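Local atomic coordinates of hydrolase, isochorismatase family (Pseudomonas putida, PDB entry 4L07), a protein that probably catalyses the hydrolysis of maleamate to maleate and ammonia, as a maleamate amidase of the isochorismatase-like hydrolase family. Residues 22-27 / 53-58; 29-34 / 100-105; 67-72 / 111-116; 120-125 / 155-160. One frame throughout, in Å; residues are numbered along the deposited sequence.

Interactions 1 and 3 belong to one parallel sheet: strand 22-27 lies beside strand 65-70, and Val26 O and Thr68 N, 2.9 Å apart, probably form a hydrogen bond between them. Interaction 2 lies about 11 Å, centre to centre, from interaction 3; Ile101 CG2 reaches Phe67 CD2 at 3.7 Å. Interactions 2 and 4, with centres about 21 Å apart, do not touch. Interaction 4 meets interaction 3 at the strands' carboxyl end, where Thr68 CG2 is 3.3 Å from Ser121 OG. Near this junction Lys116 pairs with Asp28, consistent with two members of the family's Asp-Lys-Cys triad; a sulfate, probably from the crystallisation liquor though it may mark a pocket, lies about 4 Å from Ile70's side chain.

Interaction 1. Residues 22-27 / 53-58; sequences PAIIVV and EICDLA
Ile24 is the main bump on strand 22-27, and residues 53-58 of helix 45-60 receive it in a shallow hollow walled by Ile54, Cys55 and Ala58. Its CG2 stands anti to the backbone N, while CG1 lies beside that N and a further bend (chi2 -59°) folds CD1 over, so the three outer carbons each find a different wall. Ile24 CG1 presses on Ala58 CB at 3.4 Å, tighter than ordinary carbon contact. The Ile24 and Ile54 side chains cross obliquely, Ile24 CD1 lying 3.7 Å from Ile54 CG2, and Ile24 CG2 rests 3.8 Å from Cys55 SG. Cys55 SG is itself a bump, entering the notch between Ile24 CG2 and Val26 CG2, 3.5 Å from the latter. No hydrogen bond joins the segments, so the contact is made by apolar packing. An alanine at Ile24 would remove CG1, CG2 and CD1 and would probably leave Ala58 and Ile54 poorly packed against the strand. The segment axes approach to 9.1 Å and run at 143°, nearer antiparallel than parallel, as expected where a helix returns across a parallel sheet. Helix 45-60 lies in the β-α-β crossover that links strand 22-27 to its neighbour 65-70. Cys55 and Ala58 touch Val65 of that second strand, and Ile54 leans on Ile199 of helix 196-207. Within the sheet, Ile24 also touches Val140 of strand 138-144, on the side away from 65-70.

Interaction 2. Residues 29-34 / 100-105; sequences FSYGFT and EIDMAT
Three hydrogen bonds with assigned donors tie residues 29-34 to residues 100-105. Asp102 N gives its proton to Phe29 O at 2.8 Å, in the carbonyl plane, and Tyr31 N reaches Glu100 O at 2.9 Å almost along the C=O axis. These two bonds flank Ser30 and Ile101, whose backbones form a single bridge. At the far end of the Tyr31 ring, Met103 N donates to the phenol OH over 3.2 Å, with an angle of 168° at the hydrogen. Thr34 OG1 also lies 2.7 Å from Asp102 OD2, with Ser30 O a second possible acceptor for its proton. The motif on the opposing segment is an Asx turn: Asp102 OD1 accepts from Ala104 N at 2.9 Å, which, with Thr34 at OD2, would limit rotation of the carboxylate as residues 103-105 enter a short 3-10 turn. Ser30, for its part, holds the N-cap position before helix 31-34. Of the contacts made by rings and methyl groups, Asp102 CA stands over one face of the Tyr31 ring, 3.8 Å from its centroid, a CH-pi contact. Arg97 makes a cation-pi interaction with the same ring. Thr105 CG2 packs on Phe29 CB at 3.7 Å, and Phe29 continues onto Met48 and Thr51 of helix 45-60.

Interaction 3. Residues 67-72 / 111-116; sequences FTTIAY and DVVVVK
Residues 67-70 of strand 65-70 pair in parallel with strand 112-116 at one margin of the six-stranded sheet of this isochorismatase-like α/β fold, 112-116 being one of its two outermost strands within the chain. Their short axes come within 4.6 Å at an angle of 30°. Phe67 faces Val113, Thr68 faces Val114, Thr69 faces Val115 and Ile70 faces Lys116. The backbone bonds zigzag: Phe67 N to Val112 O, Val114 N to Phe67 O at 2.8 Å, Thr69 N to Val114 O, and Lys116 N to Thr69 O at 2.9 Å, all four nearly along the C=O axis. A fifth, Ala71 N to Lys116 O, is weak. Lys116 can be followed outward. Its CB leaves on the sheet face that carries Ile70, Thr68 and Val114. Lys116 CG takes the crowded place between N and carbonyl carbon (chi1 68°) and passes 3.7 Å from Thr69 O. The chain then runs extended: CD packs on Ser121 of the following loop, and Lys116 CE reaches 3.6 Å from Thr68 OG1. A final bend (chi4 81°) lays Lys116 NZ beside Ile70 CG1, 3.4 Å away. There NZ makes a salt bridge to Asp28 and hydrogen bonds to Gly118 O and Ala119 O; the concentration of acceptors would probably keep the ammonium charged. Asp28 is also hydrogen-bonded to Thr68 OG1, and its pairing with Lys116 is consistent with the family's Asp-Lys-Cys triad. On the same sheet face, Thr68 CG2 and Val114 CG1 lie side by side at a tight 3.3 Å.

Interaction 4. Residues 120-125 / 155-160; sequences SSFFGS and VDAVQS
The Phe122 ring is laid against the last turns of helix 146-159, with Asp156 C over one face, 4.1 Å above the plane and displaced from the ring centre. Phe122 CD1 meets Asp156 CB at 3.6 Å, and Phe122 CE1 touches both CA and CB of Ala157, each at 3.6 Å. The plane of the Asp156 carboxylate, the other flat group, is 87° from the ring, and the two side chains run past each other in opposite directions. Ser120 OG donates to Asp156 OD2 over 2.6 Å, meeting it from above the carboxylate plane. With Ser120 OG anti to its own backbone N (chi1 170°), the same oxygen accepts from Phe122 N at 3.0 Å, so one hydroxyl binds both the helix acid and the loop backbone. An alanine at Ser120 would remove that hydroxyl, and would probably loosen both the Asp156 carboxylate and the turn that positions Phe122. On the helix, Ser160 OG donates to Asp156 O, which Ser160 N also uses. Phe123 of the third subunit packs on Asp156 and Ser160, so the contact is itself part of a subunit interface. The loop thus combines an ST turn at Ser120 with a type II β-turn from Phe122 to Ser125, leading from strand 112-116 to helix 127-133.

Interaction 1. Residues 22-27 / 53-58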
loop_
_atom_site.group_PDB
_atom_site.type_symbol
_atom_site.label_atom_id
_atom_site.label_comp_id
_atom_site.label_asym_id
_atom_site.label_seq_id
_atom_site.Cartn_x
_atom_site.Cartn_y
_atom_site.Cartn_z
ATOM N N PRO A 22 8.972 21.334 2.358
ATOM C CA PRO A 22 8.136 20.982 3.497
ATOM C C PRO A 22 6.661 20.825 3.151
ATOM O O PRO A 22 6.164 21.478 2.233
ATOM C CB PRO A 22 8.301 22.182 4.448
ATOM C CG PRO A 22 9.393 23.029 3.868
ATOM C CD PRO A 22 9.375 22.749 2.400
ATOM N N ALA A 23 5.979 19.974 3.915
ATOM C CA ALA A 23 4.528 19.870 3.891
ATOM C C ALA A 23 4.021 19.649 5.309
ATOM O O ALA A 23 4.704 19.032 6.143
ATOM C CB ALA A 23 4.079 18.740 2.971
ATOM N N ILE A 24 2.835 20.183 5.590
ATOM C CA ILE A 24 2.225 20.067 6.908
ATOM C C ILE A 24 1.092 19.043 6.834
ATOM O O ILE A 24 0.209 19.145 5.976
ATOM C CB ILE A 24 1.658 21.431 7.396
ATOM C CG1 ILE A 24 2.614 22.605 7.078
ATOM C CG2 ILE A 24 1.225 21.375 8.865
ATOM C CD1 ILE A 24 4.014 22.536 7.671
ATOM N N ILE A 25 1.123 18.060 7.729
ATOM C CA ILE A 25 0.027 17.098 7.852
ATOM C C ILE A 25 -0.669 17.328 9.190
ATOM O O ILE A 25 -0.045 17.220 10.244
ATOM C CB ILE A 25 0.518 15.635 7.764
ATOM C CG1 ILE A 25 1.409 15.433 6.530
ATOM C CG2 ILE A 25 -0.671 14.678 7.794
ATOM C CD1 ILE A 25 2.248 14.170 6.573
ATOM N N VAL A 26 -1.953 17.659 9.133
ATOM C CA VAL A 26 -2.753 17.890 10.339
ATOM C C VAL A 26 -3.662 16.682 10.544
ATOM O O VAL A 26 -4.659 16.504 9.845
ATOM C CB VAL A 26 -3.578 19.187 10.228
ATOM C CG1 VAL A 26 -4.298 19.491 11.541
ATOM C CG2 VAL A 26 -2.671 20.340 9.847
ATOM N N VAL A 27 -3.290 15.839 11.501
ATOM C CA VAL A 27 -3.953 14.552 11.703
ATOM C C VAL A 27 -5.174 14.634 12.620
ATOM O O VAL A 27 -5.040 14.836 13.831
ATOM C CB VAL A 27 -2.967 13.500 12.270
ATOM C CG1 VAL A 27 -3.646 12.146 12.411
ATOM C CG2 VAL A 27 -1.734 13.395 11.388
ATOM N N GLU A 53 -1.000 28.469 13.416
ATOM C CA GLU A 53 0.138 29.336 13.100
ATOM C C GLU A 53 1.064 28.698 12.062
ATOM O O GLU A 53 1.469 29.347 11.097
ATOM C CB GLU A 53 0.914 29.691 14.372
ATOM C CG GLU A 53 0.099 30.467 15.395
ATOM C CD GLU A 53 0.900 30.868 16.623
ATOM O OE1 GLU A 53 1.663 30.029 17.159
ATOM O OE2 GLU A 53 0.754 32.029 17.062
ATOM N N ILE A 54 1.379 27.421 12.264
ATOM C CA ILE A 54 2.210 26.666 11.332
ATOM C C ILE A 54 1.565 26.580 9.944
ATOM O O ILE A 54 2.215 26.863 8.932
ATOM C CB ILE A 54 2.532 25.253 11.882
ATOM C CG1 ILE A 54 3.488 25.355 13.078
ATOM C CG2 ILE A 54 3.143 24.372 10.800
ATOM C CD1 ILE A 54 3.773 24.027 13.763
ATOM N N CYS A 55 0.291 26.194 9.912
ATOM C CA CYS A 55 -0.455 26.049 8.657
ATOM C C CYS A 55 -0.595 27.383 7.920
ATOM O O CYS A 55 -0.398 27.441 6.707
ATOM C CB CYS A 55 -1.828 25.432 8.908
ATOM S SG CYS A 55 -1.783 23.688 9.392
ATOM N N ASP A 56 -0.914 28.449 8.656
ATOM C CA ASP A 56 -1.009 29.789 8.052
ATOM C C ASP A 56 0.287 30.217 7.368
ATOM O O ASP A 56 0.254 30.760 6.260
ATOM C CB ASP A 56 -1.453 30.844 9.075
ATOM C CG ASP A 56 -2.923 30.727 9.440
ATOM O OD1 ASP A 56 -3.631 29.875 8.863
ATOM O OD2 ASP A 56 -3.385 31.488 10.317
ATOM N N LEU A 57 1.423 29.964 8.020
ATOM C CA LEU A 57 2.725 30.279 7.442
ATOM C C LEU A 57 3.003 29.404 6.217
ATOM O O LEU A 57 3.323 29.916 5.146
ATOM C CB LEU A 57 3.846 30.096 8.471
ATOM C CG LEU A 57 5.087 31.009 8.510
ATOM C CD1 LEU A 57 6.305 30.220 8.966
ATOM C CD2 LEU A 57 5.393 31.757 7.217
ATOM N N ALA A 58 2.881 28.085 6.380
ATOM C CA ALA A 58 3.145 27.145 5.285
ATOM C C ALA A 58 2.291 27.438 4.052
ATOM O O ALA A 58 2.802 27.464 2.922
ATOM C CB ALA A 58 2.925 25.710 5.748
#

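Interaction 2. Residues 29-34 / 100-105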
loop_
_atom_site.group_PDB
_atom_site.type_symbol
_atom_site.label_atom_id
_atom_site.label_comp_id
_atom_site.label_asym_id
_atom_site.label_seq_id
_atom_site.Cartn_x
_atom_site.Cartn_y
_atom_site.Cartn_z
ATOM N N PHE A 29 -7.678 16.570 13.537
ATOM C CA PHE A 29 -8.237 17.655 14.350
ATOM C C PHE A 29 -9.690 17.905 13.907
ATOM O O PHE A 29 -10.059 19.016 13.515
ATOM C CB PHE A 29 -7.396 18.943 14.269
ATOM C CG PHE A 29 -6.249 19.015 15.262
ATOM C CD1 PHE A 29 -6.290 18.325 16.477
ATOM C CD2 PHE A 29 -5.146 19.820 14.995
ATOM C CE1 PHE A 29 -5.234 18.416 17.382
ATOM C CE2 PHE A 29 -4.088 19.916 15.894
ATOM C CZ PHE A 29 -4.133 19.210 17.090
ATOM N N SER A 30 -10.493 16.847 13.948
ATOM C CA SER A 30 -11.934 16.920 13.698
ATOM C C SER A 30 -12.645 17.103 15.034
ATOM O O SER A 30 -12.066 16.825 16.087
ATOM C CB SER A 30 -12.422 15.650 13.000
ATOM O OG SER A 30 -12.281 14.518 13.840
ATOM N N TYR A 31 -13.892 17.566 15.000
ATOM C CA TYR A 31 -14.646 17.786 16.241
ATOM C C TYR A 31 -14.761 16.523 17.102
ATOM O O TYR A 31 -14.765 16.603 18.325
ATOM C CB TYR A 31 -16.029 18.375 15.951
ATOM C CG TYR A 31 -15.972 19.801 15.449
ATOM C CD1 TYR A 31 -15.522 20.837 16.276
ATOM C CD2 TYR A 31 -16.359 20.119 14.148
ATOM C CE1 TYR A 31 -15.467 22.147 15.817
ATOM C CE2 TYR A 31 -16.299 21.422 13.681
ATOM C CZ TYR A 31 -15.858 22.431 14.522
ATOM O OH TYR A 31 -15.805 23.723 14.056
ATOM N N GLY A 32 -14.841 15.363 16.457
ATOM C CA GLY A 32 -14.890 14.082 17.165
ATOM C C GLY A 32 -13.711 13.869 18.100
ATOM O O GLY A 32 -13.832 13.175 19.111
ATOM N N PHE A 33 -12.579 14.482 17.763
ATOM C CA PHE A 33 -11.362 14.373 18.554
ATOM C C PHE A 33 -11.028 15.637 19.358
ATOM O O PHE A 33 -10.170 15.585 20.227
ATOM C CB PHE A 33 -10.179 13.967 17.666
ATOM C CG PHE A 33 -10.331 12.599 17.061
ATOM C CD1 PHE A 33 -10.067 11.459 17.814
ATOM C CD2 PHE A 33 -10.761 12.445 15.744
ATOM C CE1 PHE A 33 -10.224 10.194 17.267
ATOM C CE2 PHE A 33 -10.920 11.180 15.192
ATOM C CZ PHE A 33 -10.653 10.054 15.956
ATOM N N THR A 34 -11.708 16.753 19.080
ATOM C CA THR A 34 -11.346 18.046 19.695
ATOM C C THR A 34 -12.465 18.719 20.496
ATOM O O THR A 34 -12.198 19.674 21.237
ATOM C CB THR A 34 -10.864 19.067 18.645
ATOM O OG1 THR A 34 -11.939 19.354 17.741
ATOM C CG2 THR A 34 -9.671 18.522 17.859
ATOM N N GLU A 100 -16.119 16.633 10.756
ATOM C CA GLU A 100 -15.733 17.951 10.260
ATOM C C GLU A 100 -14.479 18.452 10.955
ATOM O O GLU A 100 -14.324 18.270 12.169
ATOM C CB GLU A 100 -16.878 18.952 10.468
ATOM C CG GLU A 100 -18.090 18.701 9.585
ATOM C CD GLU A 100 -17.832 19.050 8.128
ATOM O OE1 GLU A 100 -18.168 18.223 7.255
ATOM O OE2 GLU A 100 -17.285 20.144 7.851
ATOM N N ILE A 101 -13.601 19.090 10.186
ATOM C CA ILE A 101 -12.357 19.642 10.711
ATOM C C ILE A 101 -12.705 20.819 11.614
ATOM O O ILE A 101 -13.510 21.673 11.241
ATOM C CB ILE A 101 -11.393 20.072 9.576
ATOM C CG1 ILE A 101 -11.068 18.884 8.643
ATOM C CG2 ILE A 101 -10.110 20.685 10.132
ATOM C CD1 ILE A 101 -10.489 17.661 9.339
ATOM N N ASP A 102 -12.120 20.840 12.806
ATOM C CA ASP A 102 -12.371 21.910 13.769
ATOM C C ASP A 102 -11.915 23.261 13.200
ATOM O O ASP A 102 -10.779 23.402 12.745
ATOM C CB ASP A 102 -11.665 21.593 15.092
ATOM C CG ASP A 102 -12.129 22.477 16.239
ATOM O OD1 ASP A 102 -12.364 23.679 16.008
ATOM O OD2 ASP A 102 -12.250 21.967 17.375
ATOM N N MET A 103 -12.810 24.250 13.227
ATOM C CA MET A 103 -12.504 25.578 12.682
ATOM C C MET A 103 -11.334 26.285 13.373
ATOM O O MET A 103 -10.708 27.163 12.782
ATOM C CB MET A 103 -13.753 26.476 12.664
ATOM C CG MET A 103 -14.687 26.239 11.481
ATOM S SD MET A 103 -13.905 26.310 9.845
ATOM C CE MET A 103 -13.441 28.038 9.705
ATOM N N ALA A 104 -11.034 25.885 14.612
ATOM C CA ALA A 104 -9.906 26.431 15.373
ATOM C C ALA A 104 -8.546 26.164 14.722
ATOM O O ALA A 104 -7.556 26.813 15.054
ATOM C CB ALA A 104 -9.926 25.904 16.809
ATOM N N THR A 105 -8.503 25.210 13.792
ATOM C CA THR A 105 -7.288 24.921 13.034
ATOM C C THR A 105 -7.029 25.997 11.981
ATOM O O THR A 105 -5.926 26.092 11.447
ATOM C CB THR A 105 -7.394 23.584 12.286
ATOM O OG1 THR A 105 -8.452 23.667 11.321
ATOM C CG2 THR A 105 -7.665 22.447 13.254
#

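Interaction 3. Residues 67-72 / 111-116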
loop_
_atom_site.group_PDB
_atom_site.type_symbol
_atom_site.label_atom_id
_atom_site.label_comp_id
_atom_site.label_asym_id
_atom_site.label_seq_id
_atom_site.Cartn_x
_atom_site.Cartn_y
_atom_site.Cartn_z
ATOM N N PHE A 67 -5.037 18.195 5.614
ATOM C CA PHE A 67 -5.766 17.745 6.802
ATOM C C PHE A 67 -6.302 16.336 6.602
ATOM O O PHE A 67 -6.702 15.975 5.496
ATOM C CB PHE A 67 -6.957 18.672 7.077
ATOM C CG PHE A 67 -6.570 20.068 7.475
ATOM C CD1 PHE A 67 -6.179 21.007 6.520
ATOM C CD2 PHE A 67 -6.626 20.457 8.811
ATOM C CE1 PHE A 67 -5.824 22.298 6.892
ATOM C CE2 PHE A 67 -6.277 21.749 9.190
ATOM C CZ PHE A 67 -5.873 22.666 8.232
ATOM N N THR A 68 -6.324 15.546 7.675
ATOM C CA THR A 68 -6.927 14.215 7.637
ATOM C C THR A 68 -8.117 14.117 8.583
ATOM O O THR A 68 -8.205 14.856 9.567
ATOM C CB THR A 68 -5.906 13.099 7.964
ATOM O OG1 THR A 68 -5.699 13.027 9.375
ATOM C CG2 THR A 68 -4.573 13.361 7.279
ATOM N N THR A 69 -9.030 13.207 8.271
ATOM C CA THR A 69 -10.176 12.917 9.120
ATOM C C THR A 69 -10.522 11.438 8.970
ATOM O O THR A 69 -10.325 10.850 7.895
ATOM C CB THR A 69 -11.395 13.826 8.790
ATOM O OG1 THR A 69 -12.403 13.694 9.801
ATOM C CG2 THR A 69 -11.999 13.481 7.427
ATOM N N ILE A 70 -11.003 10.841 10.053
ATOM C CA ILE A 70 -11.559 9.497 10.019
ATOM C C ILE A 70 -13.071 9.625 9.824
ATOM O O ILE A 70 -13.756 10.277 10.620
ATOM C CB ILE A 70 -11.276 8.726 11.333
ATOM C CG1 ILE A 70 -9.768 8.464 11.501
ATOM C CG2 ILE A 70 -12.076 7.427 11.366
ATOM C CD1 ILE A 70 -9.365 7.962 12.880
ATOM N N ALA A 71 -13.588 9.010 8.765
ATOM C CA ALA A 71 -15.030 9.004 8.504
ATOM C C ALA A 71 -15.461 7.679 7.889
ATOM O O ALA A 71 -14.755 7.141 7.032
ATOM C CB ALA A 71 -15.406 10.156 7.584
ATOM N N TYR A 72 -16.607 7.163 8.335
ATOM C CA TYR A 72 -17.157 5.887 7.854
ATOM C C TYR A 72 -18.553 5.989 7.269
ATOM O O TYR A 72 -19.388 6.757 7.745
ATOM C CB TYR A 72 -17.231 4.856 8.980
ATOM C CG TYR A 72 -15.920 4.635 9.665
ATOM C CD1 TYR A 72 -14.905 3.915 9.041
ATOM C CD2 TYR A 72 -15.683 5.168 10.928
ATOM C CE1 TYR A 72 -13.683 3.725 9.665
ATOM C CE2 TYR A 72 -14.467 4.983 11.561
ATOM C CZ TYR A 72 -13.476 4.255 10.923
ATOM O OH TYR A 72 -12.265 4.069 11.536
ATOM N N ASP A 111 -7.859 24.091 1.330
ATOM C CA ASP A 111 -7.103 23.008 1.980
ATOM C C ASP A 111 -7.671 21.629 1.657
ATOM O O ASP A 111 -8.863 21.377 1.835
ATOM C CB ASP A 111 -7.064 23.206 3.504
ATOM C CG ASP A 111 -6.367 24.500 3.926
ATOM O OD1 ASP A 111 -5.554 25.059 3.157
ATOM O OD2 ASP A 111 -6.623 24.952 5.065
ATOM N N VAL A 112 -6.800 20.737 1.185
ATOM C CA VAL A 112 -7.181 19.361 0.888
ATOM C C VAL A 112 -7.449 18.580 2.173
ATOM O O VAL A 112 -6.660 18.637 3.124
ATOM C CB VAL A 112 -6.100 18.648 0.047
ATOM C CG1 VAL A 112 -6.377 17.151 -0.056
ATOM C CG2 VAL A 112 -6.010 19.275 -1.337
ATOM N N VAL A 113 -8.579 17.878 2.196
ATOM C CA VAL A 113 -8.893 16.936 3.266
ATOM C C VAL A 113 -8.806 15.507 2.722
ATOM O O VAL A 113 -9.363 15.199 1.671
ATOM C CB VAL A 113 -10.278 17.217 3.881
ATOM C CG1 VAL A 113 -10.622 16.201 4.965
ATOM C CG2 VAL A 113 -10.311 18.626 4.458
ATOM N N VAL A 114 -8.078 14.652 3.435
ATOM C CA VAL A 114 -7.998 13.231 3.102
ATOM C C VAL A 114 -8.795 12.420 4.131
ATOM O O VAL A 114 -8.595 12.563 5.343
ATOM C CB VAL A 114 -6.526 12.746 2.999
ATOM C CG1 VAL A 114 -5.694 13.303 4.130
ATOM C CG2 VAL A 114 -6.430 11.223 2.972
ATOM N N VAL A 115 -9.712 11.592 3.642
ATOM C CA VAL A 115 -10.519 10.739 4.513
ATOM C C VAL A 115 -9.845 9.378 4.608
ATOM O O VAL A 115 -9.429 8.812 3.593
ATOM C CB VAL A 115 -11.975 10.588 4.013
ATOM C CG1 VAL A 115 -12.772 9.660 4.925
ATOM C CG2 VAL A 115 -12.659 11.944 3.938
ATOM N N LYS A 116 -9.710 8.880 5.834
ATOM C CA LYS A 116 -9.085 7.580 6.079
ATOM C C LYS A 116 -9.939 6.732 7.026
ATOM O O LYS A 116 -10.846 7.247 7.689
ATOM C CB LYS A 116 -7.675 7.768 6.644
ATOM C CG LYS A 116 -7.654 8.365 8.044
ATOM C CD LYS A 116 -6.243 8.645 8.511
ATOM C CE LYS A 116 -6.219 9.514 9.753
ATOM N NZ LYS A 116 -6.457 8.742 11.003
#

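Interaction 4. Residues 120-125 / 155-160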
loop_
_atom_site.group_PDB
_atom_site.type_symbol
_atom_site.label_atom_id
_atom_site.label_comp_id
_atom_site.label_asym_id
_atom_site.label_seq_id
_atom_site.Cartn_x
_atom_site.Cartn_y
_atom_site.Cartn_z
ATOM N N SER A 120 -3.178 5.468 10.756
ATOM C CA SER A 120 -2.199 6.171 9.931
ATOM C C SER A 120 -2.844 6.976 8.807
ATOM O O SER A 120 -3.722 6.480 8.104
ATOM C CB SER A 120 -1.215 5.192 9.307
ATOM O OG SER A 120 -0.425 5.875 8.344
ATOM N N SER A 121 -2.366 8.200 8.617
ATOM C CA SER A 121 -2.869 9.066 7.558
ATOM C C SER A 121 -2.492 8.546 6.173
ATOM O O SER A 121 -3.066 8.974 5.178
ATOM C CB SER A 121 -2.355 10.486 7.751
ATOM O OG SER A 121 -2.886 11.019 8.952
ATOM N N PHE A 122 -1.529 7.625 6.126
ATOM C CA PHE A 122 -1.044 7.059 4.858
ATOM C C PHE A 122 -1.737 5.759 4.492
ATOM O O PHE A 122 -1.765 5.379 3.317
ATOM C CB PHE A 122 0.463 6.788 4.920
ATOM C CG PHE A 122 1.306 8.027 4.962
ATOM C CD1 PHE A 122 1.548 8.682 6.170
ATOM C CD2 PHE A 122 1.877 8.534 3.797
ATOM C CE1 PHE A 122 2.334 9.825 6.212
ATOM C CE2 PHE A 122 2.667 9.676 3.831
ATOM C CZ PHE A 122 2.892 10.323 5.043
ATOM N N PHE A 123 -2.279 5.065 5.486
ATOM C CA PHE A 123 -2.839 3.744 5.234
ATOM C C PHE A 123 -4.178 3.782 4.506
ATOM O O PHE A 123 -5.159 4.323 5.014
ATOM C CB PHE A 123 -2.951 2.892 6.510
ATOM C CG PHE A 123 -3.316 1.465 6.215
ATOM C CD1 PHE A 123 -2.329 0.488 6.130
ATOM C CD2 PHE A 123 -4.638 1.113 5.934
ATOM C CE1 PHE A 123 -2.659 -0.820 5.811
ATOM C CE2 PHE A 123 -4.972 -0.192 5.606
ATOM C CZ PHE A 123 -3.979 -1.162 5.554
ATOM N N GLY A 124 -4.207 3.181 3.316
ATOM C CA GLY A 124 -5.430 3.117 2.525
ATOM C C GLY A 124 -5.899 4.491 2.078
ATOM O O GLY A 124 -7.097 4.720 1.962
ATOM N N SER A 125 -4.951 5.396 1.837
ATOM C CA SER A 125 -5.258 6.775 1.458
ATOM C C SER A 125 -4.363 7.257 0.328
ATOM O O SER A 125 -3.382 6.608 -0.035
ATOM C CB SER A 125 -5.117 7.722 2.662
ATOM O OG SER A 125 -3.768 8.170 2.824
ATOM N N VAL A 155 5.231 7.096 11.824
ATOM C CA VAL A 155 5.886 5.853 11.395
ATOM C C VAL A 155 5.744 5.660 9.892
ATOM O O VAL A 155 6.735 5.404 9.198
ATOM C CB VAL A 155 5.360 4.624 12.167
ATOM C CG1 VAL A 155 5.862 3.325 11.538
ATOM C CG2 VAL A 155 5.780 4.710 13.627
ATOM N N ASP A 156 4.522 5.806 9.383
ATOM C CA ASP A 156 4.297 5.677 7.943
ATOM C C ASP A 156 5.013 6.722 7.093
ATOM O O ASP A 156 5.486 6.397 5.999
ATOM C CB ASP A 156 2.804 5.641 7.607
ATOM C CG ASP A 156 2.272 4.220 7.475
ATOM O OD1 ASP A 156 3.071 3.261 7.549
ATOM O OD2 ASP A 156 1.046 4.053 7.300
ATOM N N ALA A 157 5.090 7.960 7.579
ATOM C CA ALA A 157 5.784 9.023 6.840
ATOM C C ALA A 157 7.259 8.691 6.591
ATOM O O ALA A 157 7.734 8.789 5.450
ATOM C CB ALA A 157 5.646 10.369 7.552
ATOM N N VAL A 158 7.972 8.271 7.639
ATOM C CA VAL A 158 9.398 7.932 7.482
ATOM C C VAL A 158 9.554 6.669 6.634
ATOM O O VAL A 158 10.431 6.599 5.767
ATOM C CB VAL A 158 10.146 7.775 8.817
ATOM C CG1 VAL A 158 11.631 8.067 8.625
ATOM C CG2 VAL A 158 9.584 8.726 9.855
ATOM N N GLN A 159 8.679 5.691 6.854
ATOM C CA GLN A 159 8.693 4.469 6.030
ATOM C C GLN A 159 8.461 4.764 4.553
ATOM O O GLN A 159 8.988 4.073 3.681
ATOM C CB GLN A 159 7.638 3.480 6.517
ATOM C CG GLN A 159 8.025 2.783 7.810
ATOM C CD GLN A 159 6.953 1.840 8.309
ATOM O OE1 GLN A 159 5.753 2.030 8.056
ATOM N NE2 GLN A 159 7.374 0.825 9.039
ATOM N N SER A 160 7.659 5.791 4.281
ATOM C CA SER A 160 7.289 6.153 2.911
ATOM C C SER A 160 8.372 6.947 2.165
ATOM O O SER A 160 8.235 7.217 0.976
ATOM C CB SER A 160 5.962 6.917 2.914
ATOM O OG SER A 160 4.919 6.107 3.449
#